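Local structure of xanthomonas outer protein D (Xanthomonas euvesicatoria, 2OIX) at residues L67-P72 with P102-L107; N73-L78 with D95-K100; V89-Y94 with Q120-M125; P126-S131 with T165-D170. The protein is a type III secreted effector whose Ulp1-family cysteine protease domain, present here as an inactive variant, probably strips SUMO from modified proteins. The protein carries 1 engineered substitution. One frame throughout, in Å; residues are numbered along the deposited sequence.

Contact 1: residues L67-P72 with P102-L107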
loop_
_atom_site.group_PDB
_atom_site.type_symbol
_atom_site.label_atom_id
_atom_site.label_comp_id
_atom_site.label_asym_id
_atom_site.label_seq_id
_atom_site.Cartn_x
_atom_site.Cartn_y
_atom_site.Cartn_z
ATOM N N LEU A 67 0.620 -1.794 -1.633
ATOM C CA LEU A 67 -0.568 -2.595 -1.911
ATOM C C LEU A 67 -1.658 -2.254 -0.932
ATOM O O LEU A 67 -1.562 -2.607 0.257
ATOM C CB LEU A 67 -0.252 -4.082 -1.740
ATOM C CG LEU A 67 0.914 -4.588 -2.626
ATOM C CD1 LEU A 67 2.002 -5.246 -1.819
ATOM C CD2 LEU A 67 0.438 -5.565 -3.657
ATOM N N PRO A 68 -2.674 -1.506 -1.395
ATOM C CA PRO A 68 -3.793 -1.193 -0.499
ATOM C C PRO A 68 -4.591 -2.505 -0.330
ATOM O O PRO A 68 -4.876 -3.198 -1.315
ATOM C CB PRO A 68 -4.573 -0.120 -1.248
ATOM C CG PRO A 68 -3.592 0.393 -2.361
ATOM C CD PRO A 68 -2.847 -0.893 -2.730
ATOM N N ILE A 69 -4.896 -2.838 0.920
ATOM C CA ILE A 69 -5.619 -4.056 1.277
ATOM C C ILE A 69 -7.066 -3.659 1.650
ATOM O O ILE A 69 -7.260 -3.045 2.663
ATOM C CB ILE A 69 -4.915 -4.781 2.439
ATOM C CG1 ILE A 69 -3.426 -5.070 2.131
ATOM C CG2 ILE A 69 -5.638 -6.097 2.785
ATOM C CD1 ILE A 69 -3.149 -5.851 0.902
ATOM N N ASN A 70 -8.042 -4.021 0.821
ATOM C CA ASN A 70 -9.443 -3.699 1.019
ATOM C C ASN A 70 -10.179 -4.812 1.732
ATOM O O ASN A 70 -10.246 -5.915 1.231
ATOM C CB ASN A 70 -10.119 -3.443 -0.348
ATOM C CG ASN A 70 -11.467 -2.804 -0.224
ATOM O OD1 ASN A 70 -11.874 -2.348 0.853
ATOM N ND2 ASN A 70 -12.158 -2.707 -1.343
ATOM N N GLN A 71 -10.734 -4.518 2.894
ATOM C CA GLN A 71 -11.764 -5.374 3.432
ATOM C C GLN A 71 -13.082 -4.722 2.985
ATOM O O GLN A 71 -13.443 -3.667 3.490
ATOM C CB GLN A 71 -11.667 -5.515 4.960
ATOM C CG GLN A 71 -12.517 -6.666 5.509
ATOM C CD GLN A 71 -12.491 -6.822 7.049
ATOM O OE1 GLN A 71 -13.419 -7.383 7.621
ATOM N NE2 GLN A 71 -11.446 -6.350 7.697
ATOM N N PRO A 72 -13.759 -5.333 1.994
ATOM C CA PRO A 72 -14.833 -4.693 1.222
ATOM C C PRO A 72 -15.914 -4.091 2.110
ATOM O O PRO A 72 -16.453 -4.785 2.982
ATOM C CB PRO A 72 -15.392 -5.843 0.387
ATOM C CG PRO A 72 -14.242 -6.790 0.235
ATOM C CD PRO A 72 -13.511 -6.720 1.547
ATOM N N PRO A 102 -8.999 -10.237 13.037
ATOM C CA PRO A 102 -8.101 -11.185 12.317
ATOM C C PRO A 102 -8.266 -11.118 10.810
ATOM O O PRO A 102 -7.323 -11.447 10.079
ATOM C CB PRO A 102 -8.491 -12.577 12.850
ATOM C CG PRO A 102 -9.816 -12.379 13.582
ATOM C CD PRO A 102 -10.004 -10.916 13.869
ATOM N N GLN A 103 -9.407 -10.627 10.323
ATOM C CA GLN A 103 -9.597 -10.627 8.870
ATOM C C GLN A 103 -8.570 -9.768 8.127
ATOM O O GLN A 103 -8.034 -10.209 7.111
ATOM C CB GLN A 103 -11.040 -10.334 8.387
ATOM C CG GLN A 103 -11.202 -10.805 6.897
ATOM C CD GLN A 103 -12.574 -10.631 6.266
ATOM O OE1 GLN A 103 -13.608 -10.698 6.942
ATOM N NE2 GLN A 103 -12.589 -10.395 4.940
ATOM N N GLN A 104 -8.273 -8.584 8.645
ATOM C CA GLN A 104 -7.394 -7.640 7.912
ATOM C C GLN A 104 -5.977 -8.180 7.665
ATOM O O GLN A 104 -5.472 -8.147 6.528
ATOM C CB GLN A 104 -7.350 -6.279 8.639
ATOM C CG GLN A 104 -6.807 -5.170 7.705
ATOM C CD GLN A 104 -7.821 -4.729 6.619
ATOM O OE1 GLN A 104 -8.995 -5.043 6.695
ATOM N NE2 GLN A 104 -7.363 -3.954 5.658
ATOM N N ARG A 105 -5.346 -8.718 8.717
ATOM C CA ARG A 105 -4.017 -9.266 8.547
ATOM C C ARG A 105 -4.061 -10.532 7.682
ATOM O O ARG A 105 -3.146 -10.767 6.916
ATOM C CB ARG A 105 -3.351 -9.531 9.896
ATOM C CG ARG A 105 -2.003 -10.190 9.810
ATOM C CD ARG A 105 -0.920 -9.377 9.096
ATOM N NE ARG A 105 0.235 -10.248 8.873
ATOM C CZ ARG A 105 1.394 -10.184 9.530
ATOM N NH1 ARG A 105 1.628 -9.250 10.449
ATOM N NH2 ARG A 105 2.333 -11.057 9.242
ATOM N N TYR A 106 -5.142 -11.306 7.782
ATOM C CA TYR A 106 -5.373 -12.432 6.878
ATOM C C TYR A 106 -5.334 -12.021 5.396
ATOM O O TYR A 106 -4.661 -12.653 4.588
ATOM C CB TYR A 106 -6.700 -13.100 7.219
ATOM C CG TYR A 106 -7.079 -14.200 6.260
ATOM C CD1 TYR A 106 -6.333 -15.378 6.201
ATOM C CD2 TYR A 106 -8.188 -14.068 5.428
ATOM C CE1 TYR A 106 -6.673 -16.414 5.334
ATOM C CE2 TYR A 106 -8.542 -15.103 4.547
ATOM C CZ TYR A 106 -7.766 -16.260 4.508
ATOM O OH TYR A 106 -8.116 -17.283 3.658
ATOM N N LEU A 107 -6.075 -10.972 5.049
ATOM C CA LEU A 107 -6.086 -10.437 3.687
ATOM C C LEU A 107 -4.656 -10.027 3.281
ATOM O O LEU A 107 -4.226 -10.404 2.207
ATOM C CB LEU A 107 -7.057 -9.239 3.569
ATOM C CG LEU A 107 -8.558 -9.537 3.752
ATOM C CD1 LEU A 107 -9.391 -8.255 3.766
ATOM C CD2 LEU A 107 -9.015 -10.455 2.623
#
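Gln71 and Gln104 carry the polar half of this contact between strand 64-71 and the first turns of helix 102-114. The amide NE2 of Gln71 donates to OE1 of Gln104 over 3.0 Å in a nearly straight bond (164° at the hydrogen). The acceptor lies in the plane of the donating amide and the donor in that of the carbonyl group, and the two amides are nearly coplanar. The Gln104 side chain bends at chi2 (74°), which turns its CD back toward the strand. There its own NE2 reaches the backbone O of Ile69 at 3.1 Å, a weak bond; the stronger partner of that NE2 is the hydroxyl of Ser77 on the next strand. With both ends engaged, the amide of Gln104 has little freedom to rotate. Gln103 flanks the pair, its amide passing that of Gln71 at an angle, with CD of Gln103 3.9 Å from CD of Gln71 and no hydrogen bond between them.

The apolar half is built around Leu107. Its CB rests 3.5 Å from CG2 of Ile69, while its CD1 methyl sits 3.7 Å from CA of Gln71 and also touches CB of that residue.

The axes of the two segments approach to 8.6 Å with 139° between their directions, and the helix packs against the sheet through Gln104 and Leu107. Strand 75-82 is the hydrogen-bonded neighbour of 64-71, pairing Ile69 with Ser77, and helix 35-40 touches Ile69 through Val38. Gln104 also contacts His75 and Asp95.

Contact 2: residues N73-L78 with D95-K100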
loop_
_atom_site.group_PDB
_atom_site.type_symbol
_atom_site.label_atom_id
_atom_site.label_comp_id
_atom_site.label_asym_id
_atom_site.label_seq_id
_atom_site.Cartn_x
_atom_site.Cartn_y
_atom_site.Cartn_z
ATOM N N ASN A 73 -16.176 -2.798 1.901
ATOM C CA ASN A 73 -17.109 -1.999 2.711
ATOM C C ASN A 73 -16.855 -2.071 4.207
ATOM O O ASN A 73 -17.779 -1.885 5.007
ATOM C CB ASN A 73 -18.566 -2.393 2.440
ATOM C CG ASN A 73 -18.885 -2.460 0.975
ATOM O OD1 ASN A 73 -18.459 -3.387 0.282
ATOM N ND2 ASN A 73 -19.651 -1.483 0.490
ATOM N N ALA A 74 -15.615 -2.343 4.590
ATOM C CA ALA A 74 -15.312 -2.541 6.002
ATOM C C ALA A 74 -14.085 -1.748 6.469
ATOM O O ALA A 74 -14.154 -1.031 7.475
ATOM C CB ALA A 74 -15.153 -4.060 6.329
ATOM N N HIS A 75 -12.970 -1.858 5.749
ATOM C CA HIS A 75 -11.708 -1.352 6.281
ATOM C C HIS A 75 -10.628 -1.318 5.211
ATOM O O HIS A 75 -10.744 -2.036 4.224
ATOM C CB HIS A 75 -11.274 -2.250 7.455
ATOM C CG HIS A 75 -10.083 -1.753 8.209
ATOM N ND1 HIS A 75 -9.956 -0.452 8.636
ATOM C CD2 HIS A 75 -8.970 -2.399 8.642
ATOM C CE1 HIS A 75 -8.820 -0.318 9.296
ATOM N NE2 HIS A 75 -8.205 -1.486 9.316
ATOM N N TRP A 76 -9.628 -0.446 5.388
ATOM C CA TRP A 76 -8.420 -0.413 4.544
ATOM C C TRP A 76 -7.142 -0.539 5.394
ATOM O O TRP A 76 -7.047 0.039 6.471
ATOM C CB TRP A 76 -8.254 0.913 3.824
ATOM C CG TRP A 76 -9.213 1.190 2.690
ATOM C CD1 TRP A 76 -10.324 1.976 2.740
ATOM C CD2 TRP A 76 -9.124 0.690 1.364
ATOM N NE1 TRP A 76 -10.965 1.997 1.503
ATOM C CE2 TRP A 76 -10.230 1.226 0.635
ATOM C CE3 TRP A 76 -8.207 -0.152 0.702
ATOM C CZ2 TRP A 76 -10.440 0.949 -0.710
ATOM C CZ3 TRP A 76 -8.434 -0.436 -0.666
ATOM C CH2 TRP A 76 -9.537 0.112 -1.342
ATOM N N SER A 77 -6.125 -1.200 4.855
ATOM C CA SER A 77 -4.801 -1.111 5.450
ATOM C C SER A 77 -3.773 -1.127 4.287
ATOM O O SER A 77 -4.145 -1.185 3.094
ATOM C CB SER A 77 -4.587 -2.248 6.417
ATOM O OG SER A 77 -4.648 -3.453 5.679
ATOM N N LEU A 78 -2.496 -1.082 4.643
ATOM C CA LEU A 78 -1.460 -0.952 3.668
ATOM C C LEU A 78 -0.407 -2.020 3.853
ATOM O O LEU A 78 0.183 -2.177 4.967
ATOM C CB LEU A 78 -0.787 0.383 3.801
ATOM C CG LEU A 78 0.421 0.636 2.887
ATOM C CD1 LEU A 78 0.011 0.521 1.390
ATOM C CD2 LEU A 78 1.110 1.995 3.223
ATOM N N ASP A 95 -1.820 -1.105 9.821
ATOM C CA ASP A 95 -3.265 -1.110 10.067
ATOM C C ASP A 95 -3.610 -0.077 11.129
ATOM O O ASP A 95 -3.082 -0.114 12.236
ATOM C CB ASP A 95 -3.682 -2.532 10.477
ATOM C CG ASP A 95 -5.203 -2.685 10.650
ATOM O OD1 ASP A 95 -5.674 -3.840 10.718
ATOM O OD2 ASP A 95 -5.937 -1.674 10.751
ATOM N N SER A 96 -4.504 0.850 10.811
ATOM C CA SER A 96 -4.731 1.939 11.663
ATOM C C SER A 96 -5.862 1.641 12.655
ATOM O O SER A 96 -6.234 2.513 13.500
ATOM C CB SER A 96 -5.081 3.119 10.782
ATOM O OG SER A 96 -6.253 2.857 10.026
ATOM N N MET A 97 -6.460 0.452 12.536
ATOM C CA MET A 97 -7.652 0.094 13.318
ATOM C C MET A 97 -7.241 -0.144 14.743
ATOM O O MET A 97 -6.355 -0.959 15.000
ATOM C CB MET A 97 -8.358 -1.156 12.780
ATOM C CG MET A 97 -9.764 -1.389 13.405
ATOM S SD MET A 97 -10.603 -2.910 12.832
ATOM C CE MET A 97 -11.485 -2.252 11.399
ATOM N N ALA A 98 -7.901 0.569 15.648
ATOM C CA ALA A 98 -7.625 0.557 17.090
ATOM C C ALA A 98 -7.646 -0.851 17.703
ATOM O O ALA A 98 -6.690 -1.263 18.376
ATOM C CB ALA A 98 -8.611 1.465 17.815
ATOM N N GLN A 99 -8.745 -1.569 17.484
ATOM C CA GLN A 99 -8.834 -2.967 17.877
ATOM C C GLN A 99 -8.820 -3.845 16.628
ATOM O O GLN A 99 -9.843 -4.013 15.946
ATOM C CB GLN A 99 -10.064 -3.222 18.757
ATOM C CG GLN A 99 -9.904 -2.731 20.200
ATOM C CD GLN A 99 -11.230 -2.467 20.882
ATOM O OE1 GLN A 99 -12.267 -2.349 20.226
ATOM N NE2 GLN A 99 -11.207 -2.368 22.212
ATOM N N LYS A 100 -7.637 -4.379 16.333
ATOM C CA LYS A 100 -7.422 -5.261 15.182
ATOM C C LYS A 100 -8.427 -6.403 15.140
ATOM O O LYS A 100 -8.900 -6.896 16.175
ATOM C CB LYS A 100 -5.977 -5.803 15.158
ATOM C CG LYS A 100 -4.911 -4.898 14.482
ATOM C CD LYS A 100 -4.789 -3.484 15.091
ATOM C CE LYS A 100 -3.685 -2.646 14.429
ATOM N NZ LYS A 100 -3.623 -1.215 14.899
HETATM O O HOH W 1 -5.402 1.468 8.092
#
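Asp95 OD2 is gripped by two donors that reach it from opposite faces of the carboxylate: NE2 of His75 at 2.7 Å and the backbone N of Met97 at 2.8 Å. The bond from His75 is nearly straight (166° at the hydrogen), and the oxygen lies in the plane of the imidazole, whereas the ring nitrogen stands above the carboxylate plane. The bond from Met97 N closes an Asx turn, so the loop itself fixes the acid that holds the histidine.

Met97 also covers the ring. Its CE methyl lies over the centre of one face of the His75 imidazole, 3.6 Å from the centroid, in a CH-pi contact, with SD higher above the same face. This follows from a chain extended through chi2 and then bent at chi3 (-90°), which swings CE over the ring, while CB of Met97 meets NE2 of His75 at 3.5 Å.

The paired histidine and aspartate are consistent with those of the Cys-His-Asp triad of Ulp1-family proteases. Accordingly, His75 touches the engineered Ala136, which stands where the family's catalytic cysteine is expected, at the start of helix 136-153. A classic beta bulge, in which Ala74 and His75 both face Gln71, lies where strand 75-82 begins.

A water bridges the two segments by donating to Trp76 O and to the hydroxyl of Ser96, which also hydrogen-bonds OE1 of Gln130. Farther along the loop, NZ of Lys100 donates both to Asp95 O, at 2.9 Å, and to Met97 O, at 2.7 Å, tying the turn together from its far end.

Contact 3: residues V89-Y94 with Q120-M125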
loop_
_atom_site.group_PDB
_atom_site.type_symbol
_atom_site.label_atom_id
_atom_site.label_comp_id
_atom_site.label_asym_id
_atom_site.label_seq_id
_atom_site.Cartn_x
_atom_site.Cartn_y
_atom_site.Cartn_z
ATOM N N VAL A 89 13.613 -10.345 0.766
ATOM C CA VAL A 89 12.400 -9.542 0.617
ATOM C C VAL A 89 11.835 -9.080 1.970
ATOM O O VAL A 89 11.670 -9.864 2.917
ATOM C CB VAL A 89 11.334 -10.294 -0.236
ATOM C CG1 VAL A 89 10.152 -9.442 -0.565
ATOM C CG2 VAL A 89 11.998 -10.828 -1.528
ATOM N N ALA A 90 11.534 -7.796 2.059
ATOM C CA ALA A 90 10.964 -7.262 3.274
ATOM C C ALA A 90 9.526 -6.845 2.973
ATOM O O ALA A 90 9.225 -6.415 1.842
ATOM C CB ALA A 90 11.763 -6.082 3.752
ATOM N N ALA A 91 8.637 -7.033 3.952
ATOM C CA ALA A 91 7.212 -6.704 3.795
ATOM C C ALA A 91 6.703 -6.114 5.107
ATOM O O ALA A 91 7.110 -6.578 6.213
ATOM C CB ALA A 91 6.451 -7.990 3.384
ATOM N N TYR A 92 5.873 -5.053 5.019
ATOM C CA TYR A 92 5.460 -4.257 6.144
ATOM C C TYR A 92 3.953 -4.035 6.056
ATOM O O TYR A 92 3.446 -3.612 5.004
ATOM C CB TYR A 92 6.099 -2.864 6.091
ATOM C CG TYR A 92 7.622 -2.934 5.951
ATOM C CD1 TYR A 92 8.456 -3.003 7.103
ATOM C CD2 TYR A 92 8.233 -2.900 4.680
ATOM C CE1 TYR A 92 9.887 -3.083 6.969
ATOM C CE2 TYR A 92 9.688 -2.976 4.540
ATOM C CZ TYR A 92 10.460 -3.086 5.699
ATOM O OH TYR A 92 11.797 -3.113 5.605
ATOM N N HIS A 93 3.242 -4.373 7.123
ATOM C CA HIS A 93 1.792 -4.127 7.179
ATOM C C HIS A 93 1.405 -3.056 8.189
ATOM O O HIS A 93 1.780 -3.148 9.376
ATOM C CB HIS A 93 1.061 -5.474 7.437
ATOM C CG HIS A 93 -0.439 -5.357 7.375
ATOM N ND1 HIS A 93 -1.268 -5.781 8.392
ATOM C CD2 HIS A 93 -1.258 -4.872 6.405
ATOM C CE1 HIS A 93 -2.528 -5.528 8.076
ATOM N NE2 HIS A 93 -2.550 -4.961 6.881
ATOM N N TYR A 94 0.656 -2.045 7.729
ATOM C CA TYR A 94 0.202 -0.902 8.538
ATOM C C TYR A 94 -1.326 -0.945 8.609
ATOM O O TYR A 94 -2.020 -0.896 7.576
ATOM C CB TYR A 94 0.664 0.435 7.951
ATOM C CG TYR A 94 2.188 0.542 7.648
ATOM C CD1 TYR A 94 3.045 1.092 8.591
ATOM C CD2 TYR A 94 2.724 0.185 6.411
ATOM C CE1 TYR A 94 4.414 1.246 8.359
ATOM C CE2 TYR A 94 4.119 0.321 6.137
ATOM C CZ TYR A 94 4.954 0.882 7.136
ATOM O OH TYR A 94 6.301 1.036 6.922
ATOM N N GLN A 120 4.843 -15.103 7.083
ATOM C CA GLN A 120 5.295 -15.034 8.457
ATOM C C GLN A 120 6.379 -13.978 8.627
ATOM O O GLN A 120 6.584 -13.493 9.738
ATOM C CB GLN A 120 5.782 -16.390 8.936
ATOM C CG GLN A 120 4.655 -17.356 9.110
ATOM C CD GLN A 120 5.062 -18.562 9.914
ATOM O OE1 GLN A 120 5.069 -19.693 9.414
ATOM N NE2 GLN A 120 5.420 -18.328 11.171
ATOM N N GLN A 121 7.033 -13.605 7.527
ATOM C CA GLN A 121 8.054 -12.549 7.564
ATOM C C GLN A 121 7.529 -11.115 7.570
ATOM O O GLN A 121 8.318 -10.197 7.827
ATOM C CB GLN A 121 9.066 -12.683 6.422
ATOM C CG GLN A 121 9.937 -13.941 6.471
ATOM C CD GLN A 121 10.424 -14.313 7.852
ATOM O OE1 GLN A 121 10.203 -15.432 8.309
ATOM N NE2 GLN A 121 11.112 -13.397 8.520
ATOM N N THR A 122 6.239 -10.904 7.290
ATOM C CA THR A 122 5.681 -9.533 7.230
ATOM C C THR A 122 5.648 -8.866 8.612
ATOM O O THR A 122 5.115 -9.448 9.586
ATOM C CB THR A 122 4.233 -9.513 6.615
ATOM O OG1 THR A 122 4.246 -10.121 5.308
ATOM C CG2 THR A 122 3.658 -8.111 6.581
ATOM N N HIS A 123 6.187 -7.657 8.706
ATOM C CA HIS A 123 6.275 -6.975 9.980
ATOM C C HIS A 123 4.977 -6.261 10.229
ATOM O O HIS A 123 4.500 -5.549 9.345
ATOM C CB HIS A 123 7.423 -5.963 9.982
ATOM C CG HIS A 123 8.767 -6.557 9.725
ATOM N ND1 HIS A 123 9.506 -7.156 10.716
ATOM C CD2 HIS A 123 9.509 -6.641 8.595
ATOM C CE1 HIS A 123 10.652 -7.587 10.211
ATOM N NE2 HIS A 123 10.675 -7.296 8.922
ATOM N N GLU A 124 4.358 -6.460 11.388
ATOM C CA GLU A 124 3.213 -5.619 11.747
ATOM C C GLU A 124 3.712 -4.277 12.288
ATOM O O GLU A 124 4.214 -4.205 13.414
ATOM C CB GLU A 124 2.319 -6.306 12.793
ATOM C CG GLU A 124 0.949 -5.657 12.966
ATOM C CD GLU A 124 0.022 -5.812 11.724
ATOM O OE1 GLU A 124 0.213 -6.745 10.918
ATOM O OE2 GLU A 124 -0.897 -4.991 11.575
ATOM N N MET A 125 3.525 -3.212 11.511
ATOM C CA MET A 125 4.156 -1.921 11.796
ATOM C C MET A 125 3.232 -0.918 12.434
ATOM O O MET A 125 2.039 -0.921 12.155
ATOM C CB MET A 125 4.703 -1.321 10.510
ATOM C CG MET A 125 5.709 -2.207 9.823
ATOM S SD MET A 125 7.272 -2.206 10.657
ATOM C CE MET A 125 7.926 -0.578 10.279
HETATM O O HOH W 2 9.921 -8.638 6.130
#
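His93 joins segment 120-125 through its backbone, to His123 and Met125, and through its side chain, to Glu124. The N of His123 donates to Ala91 O at 2.9 Å, the N of His93 to His123 O at 2.8 Å and the N of Met125 to His93 O at 2.8 Å, all close to straight. The pairing is parallel; 123-125 is the outermost strand of the sheet on this side, and helix 102-114 links it to 90-94 in a beta-alpha-beta unit.

Among the side chains, ND1 of His93 donates to OE1 of Glu124 at 3.1 Å, meeting the syn side of the oxygen. OE1 lies in the imidazole plane, although the carboxylate is turned 69° to the ring. The bend at chi2 of Glu124 (68°) turns its CD back toward the ring. NE2 of the same histidine bonds to the Ser77 hydroxyl, and OE1 of Glu124 also pairs with Arg105.

On the face bearing Tyr92 and Tyr94, Met125 lies alongside both tyrosines. Its CB meets CE1 of Tyr94 at 3.4 Å, its CG lies over one face of that ring, and its SD meets the edge of the Tyr92 ring in a Met-aromatic contact. Both tyrosine hydroxyls continue to Arg162: Tyr92 OH to NH1 and Tyr94 OH to the backbone O.

Contact 4: residues P126-S131 with T165-D170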
loop_
_atom_site.group_PDB
_atom_site.type_symbol
_atom_site.label_atom_id
_atom_site.label_comp_id
_atom_site.label_asym_id
_atom_site.label_seq_id
_atom_site.Cartn_x
_atom_site.Cartn_y
_atom_site.Cartn_z
ATOM N N PRO A 126 3.791 -0.047 13.302
ATOM C CA PRO A 126 2.984 1.032 13.853
ATOM C C PRO A 126 2.664 2.126 12.824
ATOM O O PRO A 126 3.525 2.568 12.005
ATOM C CB PRO A 126 3.840 1.573 15.002
ATOM C CG PRO A 126 5.264 1.286 14.600
ATOM C CD PRO A 126 5.189 -0.018 13.795
ATOM N N ILE A 127 1.403 2.545 12.889
ATOM C CA ILE A 127 0.879 3.637 12.103
ATOM C C ILE A 127 -0.091 4.391 13.014
ATOM O O ILE A 127 -0.727 3.783 13.875
ATOM C CB ILE A 127 0.158 3.123 10.857
ATOM C CG1 ILE A 127 -0.340 4.279 9.990
ATOM C CG2 ILE A 127 -0.980 2.151 11.259
ATOM C CD1 ILE A 127 -0.517 3.903 8.529
ATOM N N ALA A 128 -0.190 5.701 12.826
ATOM C CA ALA A 128 -1.164 6.500 13.575
ATOM C C ALA A 128 -2.489 5.723 13.661
ATOM O O ALA A 128 -2.947 5.154 12.652
ATOM C CB ALA A 128 -1.372 7.847 12.902
ATOM N N ILE A 129 -3.078 5.679 14.861
ATOM C CA ILE A 129 -4.332 4.962 15.063
ATOM C C ILE A 129 -5.540 5.852 14.733
ATOM O O ILE A 129 -5.699 6.961 15.296
ATOM C CB ILE A 129 -4.433 4.336 16.506
ATOM C CG1 ILE A 129 -3.622 3.030 16.554
ATOM C CG2 ILE A 129 -5.894 4.060 16.895
ATOM C CD1 ILE A 129 -3.472 2.408 17.962
ATOM N N GLN A 130 -6.398 5.364 13.836
ATOM C CA GLN A 130 -7.593 6.128 13.455
ATOM C C GLN A 130 -8.514 6.441 14.646
ATOM O O GLN A 130 -8.800 5.574 15.481
ATOM C CB GLN A 130 -8.348 5.445 12.303
ATOM C CG GLN A 130 -8.971 4.121 12.663
ATOM C CD GLN A 130 -9.431 3.360 11.438
ATOM O OE1 GLN A 130 -8.620 2.883 10.646
ATOM N NE2 GLN A 130 -10.739 3.240 11.279
ATOM N N SER A 131 -8.931 7.705 14.732
ATOM C CA SER A 131 -9.828 8.162 15.788
ATOM C C SER A 131 -11.238 8.213 15.243
ATOM O O SER A 131 -12.084 7.426 15.654
ATOM C CB SER A 131 -9.409 9.543 16.298
ATOM O OG SER A 131 -9.528 10.511 15.269
ATOM N N THR A 165 4.124 5.895 12.828
ATOM C CA THR A 165 3.428 6.135 14.101
ATOM C C THR A 165 2.855 7.551 14.146
ATOM O O THR A 165 1.711 7.770 14.562
ATOM C CB THR A 165 4.377 5.885 15.308
ATOM O OG1 THR A 165 4.982 4.590 15.202
ATOM C CG2 THR A 165 3.644 5.945 16.608
ATOM N N ASP A 166 3.631 8.505 13.644
ATOM C CA ASP A 166 3.292 9.928 13.779
ATOM C C ASP A 166 2.532 10.585 12.619
ATOM O O ASP A 166 2.447 11.809 12.572
ATOM C CB ASP A 166 4.577 10.709 14.057
ATOM C CG ASP A 166 5.191 10.356 15.414
ATOM O OD1 ASP A 166 4.449 10.378 16.433
ATOM O OD2 ASP A 166 6.420 10.077 15.472
ATOM N N ILE A 167 2.016 9.813 11.667
ATOM C CA ILE A 167 1.329 10.454 10.537
ATOM C C ILE A 167 0.038 11.166 10.968
ATOM O O ILE A 167 -0.548 10.860 12.004
ATOM C CB ILE A 167 1.072 9.525 9.312
ATOM C CG1 ILE A 167 0.016 8.449 9.622
ATOM C CG2 ILE A 167 2.391 8.916 8.810
ATOM C CD1 ILE A 167 -0.569 7.752 8.384
ATOM N N GLU A 168 -0.378 12.132 10.163
ATOM C CA GLU A 168 -1.560 12.907 10.452
ATOM C C GLU A 168 -2.300 13.017 9.128
ATOM O O GLU A 168 -2.012 13.910 8.320
ATOM C CB GLU A 168 -1.183 14.281 11.017
ATOM C CG GLU A 168 -0.362 14.250 12.322
ATOM C CD GLU A 168 0.314 15.597 12.647
ATOM O OE1 GLU A 168 1.344 15.934 12.007
ATOM O OE2 GLU A 168 -0.181 16.327 13.548
ATOM N N PRO A 169 -3.223 12.073 8.878
ATOM C CA PRO A 169 -4.075 12.100 7.700
ATOM C C PRO A 169 -5.088 13.210 7.833
ATOM O O PRO A 169 -5.529 13.518 8.936
ATOM C CB PRO A 169 -4.813 10.757 7.761
ATOM C CG PRO A 169 -4.044 9.928 8.737
ATOM C CD PRO A 169 -3.480 10.886 9.709
ATOM N N ASP A 170 -5.471 13.794 6.705
ATOM C CA ASP A 170 -6.487 14.847 6.704
ATOM C C ASP A 170 -7.411 14.680 5.514
ATOM O O ASP A 170 -6.957 14.546 4.383
ATOM C CB ASP A 170 -5.834 16.230 6.686
ATOM C CG ASP A 170 -4.815 16.376 5.566
ATOM O OD1 ASP A 170 -3.617 16.565 5.867
ATOM O OD2 ASP A 170 -5.215 16.306 4.383
#
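A surface contact between two irregular loops brings Pro126, Ile127 and Ala128, which follow strand 123-125, against Thr165 and Ile167, which precede helix 171-179. The two backbones come closest where CA of Ile127 and CA of Thr165 stand 4.1 Å apart, yet no hydrogen bond joins the segments. Van der Waals contact therefore does the work, although polar atoms take part in it.

Thr165 lies against the proline, its OG1 3.2 Å from CB of Pro126 and nearly as close to CG. That hydroxyl is hydrogen-bonded to the carboxylate of Asp163, so its contact with the ring is a packing one. The carbonyl O of Thr165 lies 3.3 Å from CA of Ala128.

Ala128 also points its CB into the second loop, where it sits 3.3 Å from the carbonyl O of Ile167 and 3.6 Å from CG1 of that side chain, which chi1 (69°) places between the backbone N and the carbonyl carbon. The CD1 methyl of Ile167 meets CG1 of Ile127 at 3.8 Å and the CD1 of that residue almost as closely.

Backbone hydrogen bonds between Leu164 and both Pro126 and Ala128 hold the first loop just beside this patch. Ile127 continues inward to Tyr94 of strand 90-94, Pro169 lies on His139 and Thr142 of helix 136-153, and Asp170 N-caps helix 171-179 through its bond to the N of Leu173.

In the fold
The probable active site lies at contact 2, and the other contacts lie around it. Contact 1 is closest, its centre about 8 Å away: Gln104 touches both His75 and Asp95 and donates to Ser77, so it forms a second shell. Ser77 OG is shared further, since His93 of contact 3 also bonds to it; contact 3 lies about 15 Å from contact 2, centre to centre. Contacts 1 and 3 join at the salt bridge between Arg105 and Glu124. Contact 4, its centre about 12 Å from that of contact 2, sends Gln130 toward Ser96 and His75, a place consistent with the oxyanion-hole glutamine of Ulp1 relatives.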